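Local structure of organic hydroperoxide resistance protein OhrB (Bacillus subtilis, 2BJO) at residues A[54-59]-A[113-118]. The protein takes part in resistance to organic hydroperoxides, as a stress protein of the OsmC/Ohr family. The protein carries 3 engineered substitutions. Residues are numbered along the deposited sequence; the frame is centred on the assembly and turned at random.
Sequences ACFGGA and NAAHEF
Phe56 and Ala59 of the long helix 44-65 meet Ala115, His116 and Phe118 near the C-terminal end of helix 105-118, a helix-helix contact in the OsmC-like fold in which an alanine on each helix brings the backbones together locally. Ala59 CB lies 4.0 Å from Ala115 CB and also touches Ala115 O, and the CA atoms of the two residues are 4.8 Å apart. The segment axes approach to 8.7 Å. At 118° between their N-to-C directions, they run nearer antiparallel than parallel.

Phe56 does the reaching. Its CB starts alongside the other helix rather than facing it, but CG lies anti to the backbone N (chi1 -154°), which carries the ring outward until its outer atoms CE1, CZ and CE2 touch the other helix. There CE1 and CZ lie under the Ala115 methyl, a CH-pi contact with CB 4.1 Å from the ring centroid and displaced toward the rim. CE2 meets the backbone N and CA of His116 and, farther out, its CB and CD2. The same phenyl also touches Leu96 and Val98 of strand 89-99, which places it between helix and sheet.

No hydrogen bond joins the segments; van der Waals packing, largely between apolar side chains, holds them. One turn before Ala59, Cys55 forms the disulfide with Cys119, the residue directly after Phe118. Phe118 also stacks on His62, while its CD2 rests 3.6 Å from the CB of Ala59.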
ATOM      1  N   ALA A  54       1.772  -8.032   4.738  1.00 20.32           N
ATOM      2  CA  ALA A  54       2.975  -8.619   4.199  1.00 20.89           C
ATOM      3  C   ALA A  54       4.251  -7.982   4.765  1.00 23.69           C
ATOM      4  O   ALA A  54       5.179  -8.696   5.152  1.00 19.73           O
ATOM      5  CB  ALA A  54       2.940  -8.458   2.708  1.00 19.43           C
ATOM      6  N   CYS A  55       4.288  -6.649   4.780  1.00 25.42           N
ATOM      7  CA  CYS A  55       5.384  -5.882   5.366  1.00 25.34           C
ATOM      8  C   CYS A  55       5.570  -6.275   6.831  1.00 24.98           C
ATOM      9  O   CYS A  55       6.712  -6.459   7.275  1.00 25.71           O
ATOM     10  CB  CYS A  55       5.124  -4.365   5.281  1.00 24.79           C
ATOM     11  SG  CYS A  55       6.307  -3.241   6.070  1.00 29.99           S
ATOM     12  N   PHE A  56       4.461  -6.389   7.558  1.00 21.03           N
ATOM     13  CA  PHE A  56       4.554  -6.664   8.982  1.00 22.14           C
ATOM     14  C   PHE A  56       5.021  -8.097   9.273  1.00 24.03           C
ATOM     15  O   PHE A  56       5.831  -8.296  10.176  1.00 23.38           O
ATOM     16  CB  PHE A  56       3.243  -6.360   9.695  1.00 21.18           C
ATOM     17  CG  PHE A  56       3.410  -6.018  11.145  1.00 21.65           C
ATOM     18  CD1 PHE A  56       3.322  -6.983  12.129  1.00 20.78           C
ATOM     19  CD2 PHE A  56       3.659  -4.697  11.516  1.00 21.06           C
ATOM     20  CE1 PHE A  56       3.474  -6.658  13.474  1.00 22.33           C
ATOM     21  CE2 PHE A  56       3.803  -4.353  12.854  1.00 22.40           C
ATOM     22  CZ  PHE A  56       3.707  -5.333  13.832  1.00 21.95           C
ATOM     23  N   GLY A  57       4.496  -9.064   8.525  1.00 24.48           N
ATOM     24  CA  GLY A  57       4.994 -10.429   8.540  1.00 24.11           C
ATOM     25  C   GLY A  57       6.485 -10.580   8.259  1.00 24.31           C
ATOM     26  O   GLY A  57       7.170 -11.366   8.931  1.00 20.75           O
ATOM     27  N   GLY A  58       6.978  -9.830   7.274  1.00 23.48           N
ATOM     28  CA  GLY A  58       8.407  -9.827   6.976  1.00 24.70           C
ATOM     29  C   GLY A  58       9.226  -9.274   8.127  1.00 25.10           C
ATOM     30  O   GLY A  58      10.289  -9.795   8.469  1.00 26.17           O
ATOM     31  N   ALA A  59       8.710  -8.199   8.722  1.00 25.85           N
ATOM     32  CA  ALA A  59       9.348  -7.516   9.835  1.00 22.48           C
ATOM     33  C   ALA A  59       9.353  -8.401  11.078  1.00 24.72           C
ATOM     34  O   ALA A  59      10.362  -8.470  11.794  1.00 20.32           O
ATOM     35  CB  ALA A  59       8.664  -6.204  10.056  1.00 22.84           C
ATOM     36  N   ASN A 113       6.122  -5.405  18.782  1.00 24.73           N
ATOM     37  CA  ASN A 113       6.588  -4.036  18.957  1.00 24.96           C
ATOM     38  C   ASN A 113       7.842  -3.805  18.124  1.00 25.34           C
ATOM     39  O   ASN A 113       7.908  -2.804  17.419  1.00 25.63           O
ATOM     40  CB  ASN A 113       6.851  -3.709  20.414  1.00 24.24           C
ATOM     41  CG  ASN A 113       5.614  -3.805  21.279  1.00 26.27           C
ATOM     42  OD1 ASN A 113       4.495  -3.643  20.809  1.00 26.49           O
ATOM     43  ND2 ASN A 113       5.812  -4.072  22.571  1.00 28.10           N
ATOM     44  N   ALA A 114       8.811  -4.722  18.186  1.00 25.35           N
ATOM     45  CA  ALA A 114      10.018  -4.594  17.387  1.00 24.75           C
ATOM     46  C   ALA A 114       9.716  -4.516  15.878  1.00 25.98           C
ATOM     47  O   ALA A 114      10.252  -3.682  15.136  1.00 26.11           O
ATOM     48  CB  ALA A 114      10.982  -5.720  17.760  1.00 25.25           C
ATOM     49  N   ALA A 115       8.826  -5.388  15.418  1.00 24.19           N
ATOM     50  CA  ALA A 115       8.342  -5.398  14.051  1.00 26.46           C
ATOM     51  C   ALA A 115       7.733  -4.064  13.642  1.00 26.54           C
ATOM     52  O   ALA A 115       7.944  -3.636  12.517  1.00 27.83           O
ATOM     53  CB  ALA A 115       7.318  -6.518  13.826  1.00 28.69           C
ATOM     54  N   HIS A 116       6.986  -3.418  14.531  1.00 25.92           N
ATOM     55  CA  HIS A 116       6.392  -2.121  14.242  1.00 24.74           C
ATOM     56  C   HIS A 116       7.442  -1.031  14.110  1.00 25.92           C
ATOM     57  O   HIS A 116       7.194  -0.024  13.474  1.00 22.57           O
ATOM     58  CB  HIS A 116       5.394  -1.742  15.338  1.00 24.30           C
ATOM     59  CG  HIS A 116       4.426  -0.673  14.947  1.00 24.13           C
ATOM     60  ND1 HIS A 116       4.084   0.373  15.781  1.00 24.82           N
ATOM     61  CD2 HIS A 116       3.723  -0.484  13.810  1.00 22.65           C
ATOM     62  CE1 HIS A 116       3.211   1.154  15.177  1.00 21.81           C
ATOM     63  NE2 HIS A 116       2.969   0.653  13.982  1.00 24.42           N
ATOM     64  N   GLU A 117       8.603  -1.194  14.722  1.00 27.50           N
ATOM     65  CA  GLU A 117       9.659  -0.201  14.588  1.00 29.55           C
ATOM     66  C   GLU A 117      10.427  -0.469  13.286  1.00 27.78           C
ATOM     67  O   GLU A 117      10.927   0.470  12.668  1.00 27.30           O
ATOM     68  CB  GLU A 117      10.489  -0.131  15.892  1.00 35.34           C
ATOM     69  CG  GLU A 117       9.748  -0.019  17.265  1.00 37.89           C
ATOM     70  CD  GLU A 117       8.325   0.602  17.360  1.00 42.14           C
ATOM     71  OE1 GLU A 117       7.427   0.034  18.052  1.00 43.56           O
ATOM     72  OE2 GLU A 117       8.021   1.663  16.765  1.00 43.19           O
ATOM     73  N   PHE A 118      10.518  -1.714  12.818  1.00 28.23           N
ATOM     74  CA  PHE A 118      11.232  -2.086  11.584  1.00 26.94           C
ATOM     75  C   PHE A 118      10.490  -1.990  10.239  1.00 27.14           C
ATOM     76  O   PHE A 118      11.081  -1.534   9.268  1.00 24.91           O
ATOM     77  CB  PHE A 118      11.781  -3.504  11.807  1.00 28.68           C
ATOM     78  CG  PHE A 118      12.541  -4.113  10.669  1.00 28.89           C
ATOM     79  CD1 PHE A 118      13.925  -4.206  10.725  1.00 30.48           C
ATOM     80  CD2 PHE A 118      11.889  -4.615   9.543  1.00 28.49           C
ATOM     81  CE1 PHE A 118      14.660  -4.781   9.672  1.00 29.34           C
ATOM     82  CE2 PHE A 118      12.614  -5.181   8.509  1.00 29.62           C
ATOM     83  CZ  PHE A 118      13.992  -5.272   8.561  1.00 27.20           C
TER